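Local structure of hypothetical conserved protein (Thermus thermophilus, 3DZM) at residues Gly24-Val30 against Val42-Phe48; Asn81-Asp87 against Gly106-Phe112. The protein is of uncertain function but is a major outer-membrane protein that forms a beta-barrel and binds calcium. All coordinates share one frame; numbering follows the deposited sequence.

Interaction 1. Residues Gly24-Val30 against Val42-Phe48; sequences GGQLAVV and VRLGVGF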
loop_
_atom_site.group_PDB
_atom_site.type_symbol
_atom_site.label_atom_id
_atom_site.label_comp_id
_atom_site.label_asym_id
_atom_site.label_seq_id
_atom_site.Cartn_x
_atom_site.Cartn_y
_atom_site.Cartn_z
ATOM N N GLY A 24 -7.936 -1.847 3.740
ATOM C CA GLY A 24 -8.138 -0.850 2.714
ATOM C C GLY A 24 -8.806 -1.525 1.546
ATOM O O GLY A 24 -9.487 -2.533 1.736
ATOM N N GLY A 25 -8.621 -0.988 0.345
ATOM C CA GLY A 25 -9.193 -1.606 -0.820
ATOM C C GLY A 25 -8.430 -1.239 -2.056
ATOM O O GLY A 25 -7.418 -0.508 -1.959
ATOM N N GLN A 26 -8.859 -1.781 -3.202
ATOM C CA GLN A 26 -8.350 -1.292 -4.480
ATOM C C GLN A 26 -9.379 -1.236 -5.592
ATOM O O GLN A 26 -10.329 -2.003 -5.617
ATOM C CB GLN A 26 -7.083 -2.038 -4.936
ATOM C CG GLN A 26 -7.339 -3.327 -5.592
ATOM C CD GLN A 26 -6.560 -3.505 -6.893
ATOM O OE1 GLN A 26 -5.446 -2.959 -7.093
ATOM N NE2 GLN A 26 -7.147 -4.297 -7.791
ATOM N N LEU A 27 -9.153 -0.311 -6.517
ATOM C CA LEU A 27 -9.891 -0.203 -7.771
ATOM C C LEU A 27 -8.923 -0.412 -8.930
ATOM O O LEU A 27 -7.789 0.085 -8.917
ATOM C CB LEU A 27 -10.507 1.181 -7.879
ATOM C CG LEU A 27 -11.886 1.225 -7.252
ATOM C CD1 LEU A 27 -12.181 2.599 -6.699
ATOM C CD2 LEU A 27 -12.870 0.824 -8.304
ATOM N N ALA A 28 -9.350 -1.166 -9.926
ATOM C CA ALA A 28 -8.467 -1.455 -11.048
ATOM C C ALA A 28 -9.251 -1.592 -12.329
ATOM O O ALA A 28 -10.464 -1.837 -12.306
ATOM C CB ALA A 28 -7.600 -2.728 -10.792
ATOM N N VAL A 29 -8.549 -1.386 -13.442
ATOM C CA VAL A 29 -9.065 -1.731 -14.754
ATOM C C VAL A 29 -8.186 -2.857 -15.268
ATOM O O VAL A 29 -6.967 -2.813 -15.126
ATOM C CB VAL A 29 -9.109 -0.508 -15.724
ATOM C CG1 VAL A 29 -7.735 0.187 -15.839
ATOM C CG2 VAL A 29 -9.614 -0.925 -17.101
ATOM N N VAL A 30 -8.817 -3.889 -15.803
ATOM C CA VAL A 30 -8.130 -5.040 -16.395
ATOM C C VAL A 30 -8.450 -5.142 -17.872
ATOM O O VAL A 30 -9.574 -4.911 -18.284
ATOM C CB VAL A 30 -8.668 -6.343 -15.831
ATOM C CG1 VAL A 30 -7.771 -7.491 -16.264
ATOM C CG2 VAL A 30 -8.811 -6.258 -14.328
ATOM N N VAL A 42 -3.472 -7.349 -18.631
ATOM C CA VAL A 42 -2.844 -6.203 -17.981
ATOM C C VAL A 42 -3.837 -5.623 -16.984
ATOM O O VAL A 42 -5.023 -5.541 -17.273
ATOM C CB VAL A 42 -2.417 -5.184 -19.014
ATOM C CG1 VAL A 42 -2.036 -3.907 -18.369
ATOM C CG2 VAL A 42 -1.230 -5.742 -19.773
ATOM N N ARG A 43 -3.363 -5.302 -15.779
ATOM C CA ARG A 43 -4.201 -4.678 -14.764
ATOM C C ARG A 43 -3.522 -3.399 -14.256
ATOM O O ARG A 43 -2.347 -3.447 -13.875
ATOM C CB ARG A 43 -4.494 -5.650 -13.607
ATOM C CG ARG A 43 -5.315 -5.013 -12.500
ATOM C CD ARG A 43 -5.744 -5.950 -11.426
ATOM N NE ARG A 43 -4.598 -6.617 -10.854
ATOM C CZ ARG A 43 -4.671 -7.414 -9.803
ATOM N NH1 ARG A 43 -5.845 -7.610 -9.236
ATOM N NH2 ARG A 43 -3.579 -8.016 -9.336
ATOM N N LEU A 44 -4.230 -2.260 -14.297
ATOM C CA LEU A 44 -3.779 -1.037 -13.603
ATOM C C LEU A 44 -4.700 -0.816 -12.436
ATOM O O LEU A 44 -5.909 -0.878 -12.604
ATOM C CB LEU A 44 -3.949 0.208 -14.447
ATOM C CG LEU A 44 -2.967 0.670 -15.486
ATOM C CD1 LEU A 44 -2.693 -0.478 -16.399
ATOM C CD2 LEU A 44 -3.649 1.765 -16.240
ATOM N N GLY A 45 -4.149 -0.522 -11.268
ATOM C CA GLY A 45 -4.968 -0.450 -10.084
ATOM C C GLY A 45 -4.470 0.564 -9.096
ATOM O O GLY A 45 -3.286 0.889 -9.087
ATOM N N VAL A 46 -5.381 1.071 -8.268
ATOM C CA VAL A 46 -4.970 1.961 -7.200
ATOM C C VAL A 46 -5.482 1.419 -5.886
ATOM O O VAL A 46 -6.607 0.924 -5.829
ATOM C CB VAL A 46 -5.382 3.430 -7.451
ATOM C CG1 VAL A 46 -6.852 3.539 -7.672
ATOM C CG2 VAL A 46 -4.954 4.276 -6.316
ATOM N N GLY A 47 -4.624 1.436 -4.865
ATOM C CA GLY A 47 -5.002 0.971 -3.546
ATOM C C GLY A 47 -4.901 2.051 -2.478
ATOM O O GLY A 47 -3.971 2.868 -2.484
ATOM N N PHE A 48 -5.878 2.083 -1.576
ATOM C CA PHE A 48 -5.768 2.864 -0.349
ATOM C C PHE A 48 -5.835 1.889 0.799
ATOM O O PHE A 48 -6.685 0.979 0.771
ATOM C CB PHE A 48 -6.932 3.833 -0.206
ATOM C CG PHE A 48 -7.082 4.769 -1.359
ATOM C CD1 PHE A 48 -6.443 6.004 -1.346
ATOM C CD2 PHE A 48 -7.866 4.430 -2.464
ATOM C CE1 PHE A 48 -6.579 6.897 -2.424
ATOM C CE2 PHE A 48 -8.005 5.316 -3.541
ATOM C CZ PHE A 48 -7.359 6.551 -3.518
#
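Between these strands the shortest hydrogen bond, 2.7 Å, is donated by the amide N of Val46 to the carbonyl oxygen of Leu27. Val46 O takes the amide of Leu27 in return, and such paired bonds recur at Gly25 with Phe48 and Val29 with Leu44, the pattern of antiparallel pairing, here within a beta hairpin. On the face with Leu27, Val29, Leu44, Val46 and Phe48 every side chain is apolar, as suits the lipid-facing outside of a barrel. The Val29 and Leu44 side chains lie side by side, pointing the same way, with Val29 CG1 4.0 Å from Leu44 CB. The other face turns to the barrel interior. Gly45 and Gly47 present no side chain to it, and at Gly45 this lets Ala28 CB and Gln26 OE1 lie over the strand, 3.6 Å and 3.9 Å from Gly45 CA. Arg43 leaves the strand with CG anti to its amide N (chi1 177°), which lays CG 3.7 Å from Ala28 CB before the chain bends at chi3. The Gln26 amide plane stands 72° from the Arg43 guanidinium; these two donors do not bond each other but meet at Glu14, the glutamine weakly. Arg43 also forms salt bridges to Asp87 and Asp156. Strand 10-17 flanks this hairpin beside 23-32 and strand 76-90 beside 40-50, where Leu44 touches Leu86 and Phe48 touches Val82.

Interaction 2. Residues Asn81-Asp87 against Gly106-Phe112; sequences NVTLSLD and GVRYNFF. With C8E ((hydroxyethyloxy)tri(ethyloxy)octane), chain E.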
loop_
_atom_site.group_PDB
_atom_site.type_symbol
_atom_site.label_atom_id
_atom_site.label_comp_id
_atom_site.label_asym_id
_atom_site.label_seq_id
_atom_site.Cartn_x
_atom_site.Cartn_y
_atom_site.Cartn_z
ATOM N N ASN A 81 -1.210 4.181 3.030
ATOM C CA ASN A 81 -0.487 3.903 1.775
ATOM C C ASN A 81 -1.430 4.056 0.638
ATOM O O ASN A 81 -2.546 3.527 0.694
ATOM C CB ASN A 81 0.121 2.506 1.731
ATOM C CG ASN A 81 1.260 2.351 2.690
ATOM O OD1 ASN A 81 2.268 3.017 2.576
ATOM N ND2 ASN A 81 1.112 1.473 3.636
ATOM N N VAL A 82 -0.998 4.814 -0.371
ATOM C CA VAL A 82 -1.672 4.869 -1.658
ATOM C C VAL A 82 -0.696 4.241 -2.658
ATOM O O VAL A 82 0.463 4.607 -2.713
ATOM C CB VAL A 82 -2.095 6.319 -2.056
ATOM C CG1 VAL A 82 -2.762 6.337 -3.437
ATOM C CG2 VAL A 82 -3.019 6.878 -1.032
ATOM N N THR A 83 -1.176 3.272 -3.424
ATOM C CA THR A 83 -0.331 2.400 -4.218
ATOM C C THR A 83 -0.846 2.314 -5.636
ATOM O O THR A 83 -1.961 1.826 -5.873
ATOM C CB THR A 83 -0.375 0.977 -3.672
ATOM O OG1 THR A 83 -0.291 1.001 -2.240
ATOM C CG2 THR A 83 0.751 0.132 -4.272
ATOM N N LEU A 84 -0.035 2.789 -6.577
ATOM C CA LEU A 84 -0.337 2.662 -7.998
ATOM C C LEU A 84 0.420 1.472 -8.474
ATOM O O LEU A 84 1.601 1.312 -8.182
ATOM C CB LEU A 84 0.102 3.899 -8.763
ATOM C CG LEU A 84 -0.977 4.970 -8.758
ATOM C CD1 LEU A 84 -1.171 5.433 -7.351
ATOM C CD2 LEU A 84 -0.594 6.119 -9.627
ATOM N N SER A 85 -0.269 0.614 -9.194
ATOM C CA SER A 85 0.333 -0.632 -9.614
ATOM C C SER A 85 0.002 -0.999 -11.079
ATOM O O SER A 85 -1.047 -0.667 -11.607
ATOM C CB SER A 85 -0.074 -1.753 -8.640
ATOM O OG SER A 85 -1.141 -2.482 -9.203
ATOM N N LEU A 86 0.933 -1.678 -11.730
ATOM C CA LEU A 86 0.712 -2.268 -13.033
ATOM C C LEU A 86 1.146 -3.731 -12.992
ATOM O O LEU A 86 2.252 -4.023 -12.555
ATOM C CB LEU A 86 1.507 -1.532 -14.110
ATOM C CG LEU A 86 1.431 -2.290 -15.433
ATOM C CD1 LEU A 86 0.167 -1.921 -16.194
ATOM C CD2 LEU A 86 2.647 -2.018 -16.264
ATOM N N ASP A 87 0.265 -4.636 -13.430
ATOM C CA ASP A 87 0.535 -6.069 -13.432
ATOM C C ASP A 87 0.362 -6.641 -14.816
ATOM O O ASP A 87 -0.643 -6.404 -15.459
ATOM C CB ASP A 87 -0.451 -6.866 -12.563
ATOM C CG ASP A 87 -0.579 -6.360 -11.167
ATOM O OD1 ASP A 87 0.406 -5.846 -10.631
ATOM O OD2 ASP A 87 -1.674 -6.502 -10.589
ATOM N N GLY A 106 4.560 -7.473 -11.354
ATOM C CA GLY A 106 4.432 -6.086 -11.716
ATOM C C GLY A 106 5.289 -5.091 -10.968
ATOM O O GLY A 106 6.060 -5.414 -10.074
ATOM N N VAL A 107 5.094 -3.845 -11.342
ATOM C CA VAL A 107 5.778 -2.699 -10.786
ATOM C C VAL A 107 4.766 -1.888 -9.921
ATOM O O VAL A 107 3.563 -1.909 -10.166
ATOM C CB VAL A 107 6.366 -1.896 -11.979
ATOM C CG1 VAL A 107 5.254 -1.168 -12.714
ATOM C CG2 VAL A 107 7.442 -0.959 -11.544
ATOM N N ARG A 108 5.239 -1.219 -8.879
ATOM C CA ARG A 108 4.356 -0.407 -8.000
ATOM C C ARG A 108 4.968 0.952 -7.703
ATOM O O ARG A 108 6.195 1.119 -7.713
ATOM C CB ARG A 108 4.164 -1.041 -6.619
ATOM C CG ARG A 108 3.444 -2.328 -6.554
ATOM C CD ARG A 108 4.217 -3.418 -7.219
ATOM N NE ARG A 108 3.329 -3.983 -8.225
ATOM C CZ ARG A 108 2.815 -5.182 -8.104
ATOM N NH1 ARG A 108 2.005 -5.663 -9.009
ATOM N NH2 ARG A 108 3.157 -5.892 -7.055
ATOM N N TYR A 109 4.101 1.921 -7.425
ATOM C CA TYR A 109 4.532 3.209 -6.892
ATOM C C TYR A 109 3.660 3.517 -5.691
ATOM O O TYR A 109 2.445 3.639 -5.813
ATOM C CB TYR A 109 4.446 4.325 -7.947
ATOM C CG TYR A 109 5.063 3.951 -9.268
ATOM C CD1 TYR A 109 6.359 4.332 -9.566
ATOM C CD2 TYR A 109 4.353 3.178 -10.229
ATOM C CE1 TYR A 109 6.946 3.982 -10.804
ATOM C CE2 TYR A 109 4.933 2.817 -11.462
ATOM C CZ TYR A 109 6.229 3.230 -11.734
ATOM O OH TYR A 109 6.850 2.910 -12.906
ATOM N N ASN A 110 4.283 3.618 -4.527
ATOM C CA ASN A 110 3.570 3.887 -3.288
ATOM C C ASN A 110 3.769 5.268 -2.696
ATOM O O ASN A 110 4.890 5.805 -2.629
ATOM C CB ASN A 110 3.996 2.878 -2.245
ATOM C CG ASN A 110 3.041 2.809 -1.084
ATOM O OD1 ASN A 110 1.938 2.305 -1.208
ATOM N ND2 ASN A 110 3.472 3.283 0.060
ATOM N N PHE A 111 2.667 5.833 -2.229
ATOM C CA PHE A 111 2.712 7.073 -1.450
ATOM C C PHE A 111 2.383 6.777 0.001
ATOM O O PHE A 111 1.241 6.564 0.361
ATOM C CB PHE A 111 1.832 8.159 -2.112
ATOM C CG PHE A 111 2.197 8.380 -3.523
ATOM C CD1 PHE A 111 3.159 9.326 -3.861
ATOM C CD2 PHE A 111 1.716 7.522 -4.514
ATOM C CE1 PHE A 111 3.556 9.477 -5.186
ATOM C CE2 PHE A 111 2.125 7.657 -5.837
ATOM C CZ PHE A 111 3.041 8.630 -6.176
ATOM N N PHE A 112 3.423 6.705 0.818
ATOM C CA PHE A 112 3.280 6.525 2.255
ATOM C C PHE A 112 3.241 7.844 3.006
ATOM O O PHE A 112 3.958 8.775 2.685
ATOM C CB PHE A 112 4.433 5.685 2.823
ATOM C CG PHE A 112 4.542 5.763 4.330
ATOM C CD1 PHE A 112 3.758 4.967 5.133
ATOM C CD2 PHE A 112 5.396 6.671 4.937
ATOM C CE1 PHE A 112 3.843 5.034 6.501
ATOM C CE2 PHE A 112 5.487 6.754 6.331
ATOM C CZ PHE A 112 4.707 5.933 7.109
HETATM C C1 C8E E . 5.667 -13.257 4.143
HETATM C C2 C8E E . 6.639 -12.224 3.557
HETATM C C3 C8E E . 7.326 -11.349 4.614
HETATM C C4 C8E E . 8.837 -11.623 4.705
HETATM C C5 C8E E . 9.661 -10.462 5.275
HETATM C C6 C8E E . 10.117 -10.611 6.735
HETATM C C7 C8E E . 9.436 -9.610 7.677
HETATM C C8 C8E E . 8.648 -8.559 6.886
HETATM O O9 C8E E . 8.565 -7.278 7.500
HETATM C C10 C8E E . 9.308 -6.299 6.784
HETATM C C11 C8E E . 8.796 -4.878 7.017
HETATM O O12 C8E E . 7.892 -4.494 5.998
HETATM C C13 C8E E . 7.059 -3.411 6.385
HETATM C C14 C8E E . 5.697 -3.436 5.684
HETATM O O15 C8E E . 4.662 -3.408 6.652
HETATM C C16 C8E E . 3.384 -3.668 6.108
HETATM C C17 C8E E . 2.894 -2.454 5.315
HETATM O O18 C8E E . 2.131 -1.573 6.123
HETATM C C19 C8E E . 2.933 -0.719 6.903
HETATM C C20 C8E E . 3.816 0.075 5.947
HETATM O O21 C8E E . 3.151 1.231 5.519
#
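Asn81, Thr83 and Asn110 form a polar chain across an antiparallel hairpin of the beta-barrel wall. Asn110 ND2 donates to Asn81 OD1 over 2.8 Å with the acceptor close to its own amide plane, while Asn110 OD1 accepts from Thr83 OG1 at 2.8 Å. Asn110 holds CG anti to the backbone N (chi1 -163°), and Thr83 has OG1 beside its backbone N, which brings the hydroxyl nearly in line with the asparagine C=O. The two asparagine amides are turned 51° apart, and ND2 of Asn110 reaches Asn81 OD1 from above its carbonyl plane. Asparagine suits position 110 because one amide can donate to Asn81 and accept from Thr83 at once. On this interior face Arg108 bends at chi2 and chi3 until its guanidinium meets the Asp87 carboxylate in a salt bridge, modelled too tightly for its exact geometry to be trusted; Asp160 gives the arginine a second acid. The opposite face, with Leu84, Leu86, Val107, Tyr109 and Phe111, is apolar and aromatic, consistent with a membrane-facing surface. There Leu84 CD1 touches the edge of the Phe111 ring, 4.3 Å from CE2, and Leu86 CB lies 4.0 Å from Val107 CG1. At the far end Asn81 OD1 lies in plane at the edge of the Phe112 ring, 3.5 Å from CD1, while Asn81 ND2 donates a nearly straight bond of 2.8 Å (175°) to O21 of the bound detergent C8E.

How the interactions relate
From the N terminus, interaction 1 comes first: strand 23-32 turns back through a short loop and is closed by strand 40-50. The chain then leaves the sheet, passing the calcium ligands Asp52, Leu54 and Asp56 and helix 66-73, and re-enters at strand 76-90, which carries the fourth ligand, Glu77. Interaction 2 closes a second, longer loop when strand 100-117 returns. The two hairpins are in series, neither nested nor crossing. Strands 40-50 and 76-90 are neighbours, joining both hairpins in one continuous wall, with a probable backbone hydrogen bond of 2.9 Å between Gly47 N and Thr83 O across the seam.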